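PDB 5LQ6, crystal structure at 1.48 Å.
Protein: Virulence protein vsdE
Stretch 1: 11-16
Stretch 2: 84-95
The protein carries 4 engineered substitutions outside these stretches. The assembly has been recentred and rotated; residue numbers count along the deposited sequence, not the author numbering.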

ATOM      1  N   SER A  11       5.370  14.463 -11.328  1.00 39.34           N
ATOM      2  CA  SER A  11       5.820  13.237 -10.605  1.00 37.83           C
ATOM      3  C   SER A  11       5.847  11.992 -11.479  1.00 35.16           C
ATOM      4  O   SER A  11       6.792  11.200 -11.392  1.00 36.90           O
ATOM      5  CB  SER A  11       4.924  12.939  -9.373  1.00 41.99           C
ATOM      6  OG  SER A  11       5.219  11.644  -8.890  1.00 44.00           O
ATOM      7  N   SER A  12       4.797  11.753 -12.273  1.00 33.31           N
ATOM      8  CA  SER A  12       4.757  10.522 -13.074  1.00 29.71           C
ATOM      9  C   SER A  12       5.883  10.520 -14.113  1.00 29.82           C
ATOM     10  O   SER A  12       6.365   9.471 -14.484  1.00 28.37           O
ATOM     11  CB  SER A  12       3.387  10.276 -13.699  1.00 33.12           C
ATOM     12  OG  SER A  12       3.035  11.350 -14.562  1.00 39.15           O
ATOM     13  N   GLN A  13       6.278  11.703 -14.592  1.00 30.39           N
ATOM     14  CA  GLN A  13       7.413  11.770 -15.496  1.00 31.75           C
ATOM     15  C   GLN A  13       8.713  11.422 -14.807  1.00 29.78           C
ATOM     16  O   GLN A  13       9.591  10.839 -15.447  1.00 27.04           O
ATOM     17  CB  GLN A  13       7.510  13.109 -16.205  1.00 36.76           C
ATOM     18  CG  GLN A  13       7.831  14.314 -15.360  1.00 45.65           C
ATOM     19  CD  GLN A  13       7.816  15.602 -16.199  1.00 54.51           C
ATOM     20  OE1 GLN A  13       7.189  15.659 -17.277  1.00 61.80           O
ATOM     21  NE2 GLN A  13       8.513  16.635 -15.712  1.00 55.43           N
ATOM     22  N   ASP A  14       8.848  11.764 -13.523  1.00 24.19           N
ATOM     23  CA  ASP A  14      10.002  11.272 -12.727  1.00 24.07           C
ATOM     24  C   ASP A  14      10.050   9.761 -12.561  1.00 20.35           C
ATOM     25  O   ASP A  14      11.118   9.155 -12.548  1.00 19.06           O
ATOM     26  CB  ASP A  14      10.046  11.969 -11.368  1.00 28.21           C
ATOM     27  CG  ASP A  14      10.438  13.455 -11.459  1.00 35.44           C
ATOM     28  OD1 ASP A  14      10.867  13.924 -12.525  1.00 38.76           O
ATOM     29  OD2 ASP A  14      10.317  14.157 -10.436  1.00 43.49           O
ATOM     30  N   ILE A  15       8.890   9.126 -12.454  1.00 18.26           N
ATOM     31  CA  ILE A  15       8.804   7.651 -12.469  1.00 17.88           C
ATOM     32  C   ILE A  15       9.355   7.089 -13.778  1.00 18.45           C
ATOM     33  O   ILE A  15      10.111   6.128 -13.824  1.00 17.61           O
ATOM     34  CB  ILE A  15       7.344   7.150 -12.225  1.00 17.35           C
ATOM     35  CG1 ILE A  15       6.860   7.662 -10.863  1.00 18.33           C
ATOM     36  CG2 ILE A  15       7.241   5.662 -12.384  1.00 17.85           C
ATOM     37  CD1 ILE A  15       5.396   7.347 -10.598  1.00 19.65           C
ATOM     38  N   ILE A  16       8.923   7.706 -14.870  1.00 20.71           N
ATOM     39  CA  ILE A  16       9.349   7.271 -16.196  1.00 20.78           C
ATOM     40  C   ILE A  16      10.856   7.410 -16.362  1.00 17.28           C
ATOM     41  O   ILE A  16      11.499   6.480 -16.851  1.00 18.44           O
ATOM     42  CB  ILE A  16       8.580   8.088 -17.253  1.00 23.30           C
ATOM     43  CG1 ILE A  16       7.155   7.482 -17.374  1.00 27.08           C
ATOM     44  CG2 ILE A  16       9.308   8.046 -18.595  1.00 25.27           C
ATOM     45  CD1 ILE A  16       6.167   8.427 -18.032  1.00 29.33           C
ATOM     46  N   HIS A  84      -1.092   3.527  -3.024  1.00 11.59           N
ATOM     47  CA  HIS A  84      -0.639   4.608  -2.159  1.00 11.14           C
ATOM     48  C   HIS A  84      -0.362   5.911  -2.900  1.00 12.29           C
ATOM     49  O   HIS A  84      -0.694   7.002  -2.452  1.00 13.31           O
ATOM     50  CB  HIS A  84       0.577   4.135  -1.374  1.00 12.68           C
ATOM     51  CG  HIS A  84       1.018   5.051  -0.292  1.00 11.96           C
ATOM     52  ND1 HIS A  84       0.335   5.181   0.893  1.00 11.71           N
ATOM     53  CD2 HIS A  84       2.111   5.828  -0.165  1.00 12.23           C
ATOM     54  CE1 HIS A  84       0.938   6.052   1.663  1.00 13.30           C
ATOM     55  NE2 HIS A  84       2.039   6.449   1.059  1.00 13.61           N
ATOM     56  N   TYR A  85       0.320   5.758  -4.018  1.00 12.83           N
ATOM     57  CA  TYR A  85       0.586   6.894  -4.881  1.00 13.17           C
ATOM     58  C   TYR A  85      -0.697   7.555  -5.386  1.00 13.27           C
ATOM     59  O   TYR A  85      -0.815   8.777  -5.336  1.00 14.89           O
ATOM     60  CB  TYR A  85       1.446   6.446  -6.056  1.00 13.48           C
ATOM     61  CG  TYR A  85       1.803   7.497  -7.093  1.00 15.26           C
ATOM     62  CD1 TYR A  85       0.966   7.798  -8.123  1.00 15.92           C
ATOM     63  CD2 TYR A  85       2.995   8.160  -6.981  1.00 16.01           C
ATOM     64  CE1 TYR A  85       1.348   8.749  -9.085  1.00 19.44           C
ATOM     65  CE2 TYR A  85       3.401   9.096  -7.949  1.00 17.83           C
ATOM     66  CZ  TYR A  85       2.533   9.372  -8.971  1.00 20.64           C
ATOM     67  OH  TYR A  85       2.887  10.348  -9.953  1.00 23.05           O
ATOM     68  N   ASN A  86      -1.624   6.761  -5.881  1.00 13.43           N
ATOM     69  CA  ASN A  86      -2.913   7.268  -6.396  1.00 14.98           C
ATOM     70  C   ASN A  86      -3.685   7.989  -5.280  1.00 15.76           C
ATOM     71  O   ASN A  86      -4.251   9.061  -5.476  1.00 16.30           O
ATOM     72  CB  ASN A  86      -3.752   6.144  -6.984  1.00 15.01           C
ATOM     73  CG  ASN A  86      -3.168   5.585  -8.278  1.00 15.19           C
ATOM     74  OD1 ASN A  86      -2.204   6.160  -8.805  1.00 15.45           O
ATOM     75  ND2 ASN A  86      -3.666   4.480  -8.720  1.00 14.92           N
ATOM     76  N   ILE A  87      -3.714   7.410  -4.077  1.00 13.59           N
ATOM     77  CA  ILE A  87      -4.386   8.068  -2.996  1.00 15.34           C
ATOM     78  C   ILE A  87      -3.743   9.414  -2.688  1.00 15.68           C
ATOM     79  O   ILE A  87      -4.445  10.431  -2.519  1.00 16.29           O
ATOM     80  CB  ILE A  87      -4.391   7.160  -1.718  1.00 13.96           C
ATOM     81  CG1 ILE A  87      -5.301   5.987  -1.935  1.00 15.04           C
ATOM     82  CG2 ILE A  87      -4.799   7.958  -0.468  1.00 14.10           C
ATOM     83  CD1 ILE A  87      -5.053   4.861  -0.947  1.00 16.32           C
ATOM     84  N   HIS A  88      -2.406   9.463  -2.654  1.00 14.90           N
ATOM     85  CA  HIS A  88      -1.703  10.686  -2.344  1.00 15.40           C
ATOM     86  C   HIS A  88      -2.103  11.807  -3.350  1.00 16.85           C
ATOM     87  O   HIS A  88      -2.268  12.947  -2.941  1.00 18.47           O
ATOM     88  CB  HIS A  88      -0.199  10.453  -2.392  1.00 14.71           C
ATOM     89  CG  HIS A  88       0.581  11.677  -2.051  1.00 19.17           C
ATOM     90  ND1 HIS A  88       0.811  12.056  -0.746  1.00 22.79           N
ATOM     91  CD2 HIS A  88       1.166  12.614  -2.838  1.00 22.22           C
ATOM     92  CE1 HIS A  88       1.518  13.178  -0.746  1.00 24.80           C
ATOM     93  NE2 HIS A  88       1.722  13.546  -2.001  1.00 25.35           N
ATOM     94  N   HIS A  89      -2.189  11.443  -4.618  1.00 15.62           N
ATOM     95  CA  HIS A  89      -2.473  12.428  -5.690  1.00 18.40           C
ATOM     96  C   HIS A  89      -3.936  12.591  -5.935  1.00 20.88           C
ATOM     97  O   HIS A  89      -4.334  13.394  -6.793  1.00 22.94           O
ATOM     98  CB  HIS A  89      -1.707  11.966  -6.940  1.00 19.82           C
ATOM     99  CG  HIS A  89      -0.235  12.149  -6.813  1.00 20.24           C
ATOM    100  ND1 HIS A  89       0.372  13.392  -6.828  1.00 27.07           N
ATOM    101  CD2 HIS A  89       0.758  11.257  -6.574  1.00 21.90           C
ATOM    102  CE1 HIS A  89       1.676  13.248  -6.633  1.00 25.17           C
ATOM    103  NE2 HIS A  89       1.940  11.963  -6.490  1.00 23.24           N
ATOM    104  N   ARG A  90      -4.767  11.870  -5.196  1.00 18.63           N
ATOM    105  CA  ARG A  90      -6.208  11.869  -5.386  1.00 19.58           C
ATOM    106  C   ARG A  90      -6.588  11.636  -6.823  1.00 21.32           C
ATOM    107  O   ARG A  90      -7.527  12.254  -7.362  1.00 21.32           O
ATOM    108  CB  ARG A  90      -6.840  13.174  -4.831  1.00 18.83           C
ATOM    109  CG  ARG A  90      -6.741  13.340  -3.338  1.00 19.85           C
ATOM    110  CD  ARG A  90      -7.505  12.222  -2.618  1.00 22.59           C
ATOM    111  NE  ARG A  90      -7.768  12.504  -1.226  1.00 24.64           N
ATOM    112  CZ  ARG A  90      -6.996  12.155  -0.204  1.00 27.50           C
ATOM    113  NH1 ARG A  90      -5.843  11.513  -0.399  1.00 25.71           N
ATOM    114  NH2 ARG A  90      -7.364  12.450   1.046  1.00 28.89           N
ATOM    115  N   GLN A  91      -5.907  10.697  -7.465  1.00 20.70           N
ATOM    116  CA  GLN A  91      -6.151  10.411  -8.850  1.00 20.77           C
ATOM    117  C   GLN A  91      -5.765   9.013  -9.215  1.00 20.15           C
ATOM    118  O   GLN A  91      -4.761   8.507  -8.711  1.00 19.74           O
ATOM    119  CB  GLN A  91      -5.377  11.429  -9.713  1.00 23.80           C
ATOM    120  CG  GLN A  91      -5.699  11.332 -11.204  1.00 26.67           C
ATOM    121  CD  GLN A  91      -5.015  12.436 -12.043  1.00 35.61           C
ATOM    122  OE1 GLN A  91      -4.581  13.471 -11.507  1.00 38.25           O
ATOM    123  NE2 GLN A  91      -4.928  12.215 -13.361  1.00 42.80           N
ATOM    124  N   ASP A  92      -6.512   8.398 -10.129  1.00 19.65           N
ATOM    125  CA  ASP A  92      -6.215   7.069 -10.629  1.00 18.67           C
ATOM    126  C   ASP A  92      -5.145   7.147 -11.708  1.00 20.92           C
ATOM    127  O   ASP A  92      -5.463   7.321 -12.878  1.00 22.22           O
ATOM    128  CB  ASP A  92      -7.445   6.326 -11.167  1.00 19.31           C
ATOM    129  CG  ASP A  92      -8.400   5.891 -10.080  1.00 21.34           C
ATOM    130  OD1 ASP A  92      -7.961   5.562  -8.950  1.00 22.69           O
ATOM    131  OD2 ASP A  92      -9.629   5.840 -10.333  1.00 25.97           O
ATOM    132  N   ILE A  93      -3.885   7.059 -11.323  1.00 17.80           N
ATOM    133  CA  ILE A  93      -2.714   7.260 -12.257  1.00 19.57           C
ATOM    134  C   ILE A  93      -1.989   5.990 -12.535  1.00 21.54           C
ATOM    135  O   ILE A  93      -1.826   5.590 -13.675  1.00 19.25           O
ATOM    136  CB  ILE A  93      -1.768   8.330 -11.734  1.00 19.01           C
ATOM    137  CG1 ILE A  93      -2.487   9.665 -11.611  1.00 20.77           C
ATOM    138  CG2 ILE A  93      -0.501   8.428 -12.614  1.00 19.04           C
ATOM    139  CD1 ILE A  93      -1.763  10.685 -10.792  1.00 22.14           C
ATOM    140  N   LEU A  94      -1.533   5.281 -11.477  1.00 16.55           N
ATOM    141  CA  LEU A  94      -0.780   4.066 -11.627  1.00 17.45           C
ATOM    142  C   LEU A  94      -1.613   2.816 -11.481  1.00 17.37           C
ATOM    143  O   LEU A  94      -2.529   2.774 -10.649  1.00 16.91           O
ATOM    144  CB  LEU A  94       0.343   4.030 -10.597  1.00 16.19           C
ATOM    145  CG  LEU A  94       1.308   5.191 -10.522  1.00 17.49           C
ATOM    146  CD1 LEU A  94       2.381   4.893  -9.491  1.00 18.18           C
ATOM    147  CD2 LEU A  94       1.989   5.432 -11.872  1.00 19.63           C
ATOM    148  N   SER A  95      -1.314   1.790 -12.267  1.00 17.26           N
ATOM    149  CA  SER A  95      -1.955   0.509 -12.150  1.00 18.25           C
ATOM    150  C   SER A  95      -1.011  -0.577 -12.610  1.00 18.66           C
ATOM    151  O   SER A  95       0.016  -0.276 -13.237  1.00 20.21           O
ATOM    152  CB  SER A  95      -3.281   0.470 -12.907  1.00 18.95           C
ATOM    153  OG  SER A  95      -3.083   0.623 -14.308  1.00 21.15           O
TER

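The contact between the two stretches is small, 211 Å² summed over both sides, and it centres on Y85, which gives up 53 Å², more than any other residue here.

A single hydrogen bond crosses the interface. S11 OG lies 2.9 Å from Y85 OH; either hydroxyl could donate, so the direction is left open. S11 (chi1 168°, t) points its CA-to-CB bond toward stretch 2 and approaches the tyrosine at the ring edge, near the ring plane, as expected for a partner of the phenolic oxygen. Y85 adopts chi1 179° (t), which extends the ring from the helix so that its hydroxyl reaches S11 OG. The backbone S12 N is also near, 3.3 Å from Y85 OH, but the angle is poor and the pair does not count as a hydrogen bond.

The other main contacts are apolar. I15 (m, t) is buried and directs its CB toward stretch 2; its CD1 packs 3.7 Å from Y85 CE2 and 4.0 Å from L94 CD1. One terminal methyl thus touches both the tyrosine ring and the leucine, and an apolar side chain suits this buried site. A looser contact adds to this: S12 CB stands 4.4 Å from I93 CG2. The CA-to-CB bond of S12 points sideways, and its CB lies 3.8 Å from Y85 OH. Separately, S11 OG makes a polar approach to H89 NE2, at 4.1 Å too far for a hydrogen bond.

Within stretch 2, buried N86 ties the helix to the segment carrying L94. Its OD1 accepts from L94 N (2.9 Å, 176°) and, weakly, from I93 N (3.2 Å, 148°), while its ND2 donates to L94 O (2.8 Å). The carboxamide can serve both backbone polarities, linking two of the elements that meet stretch 1.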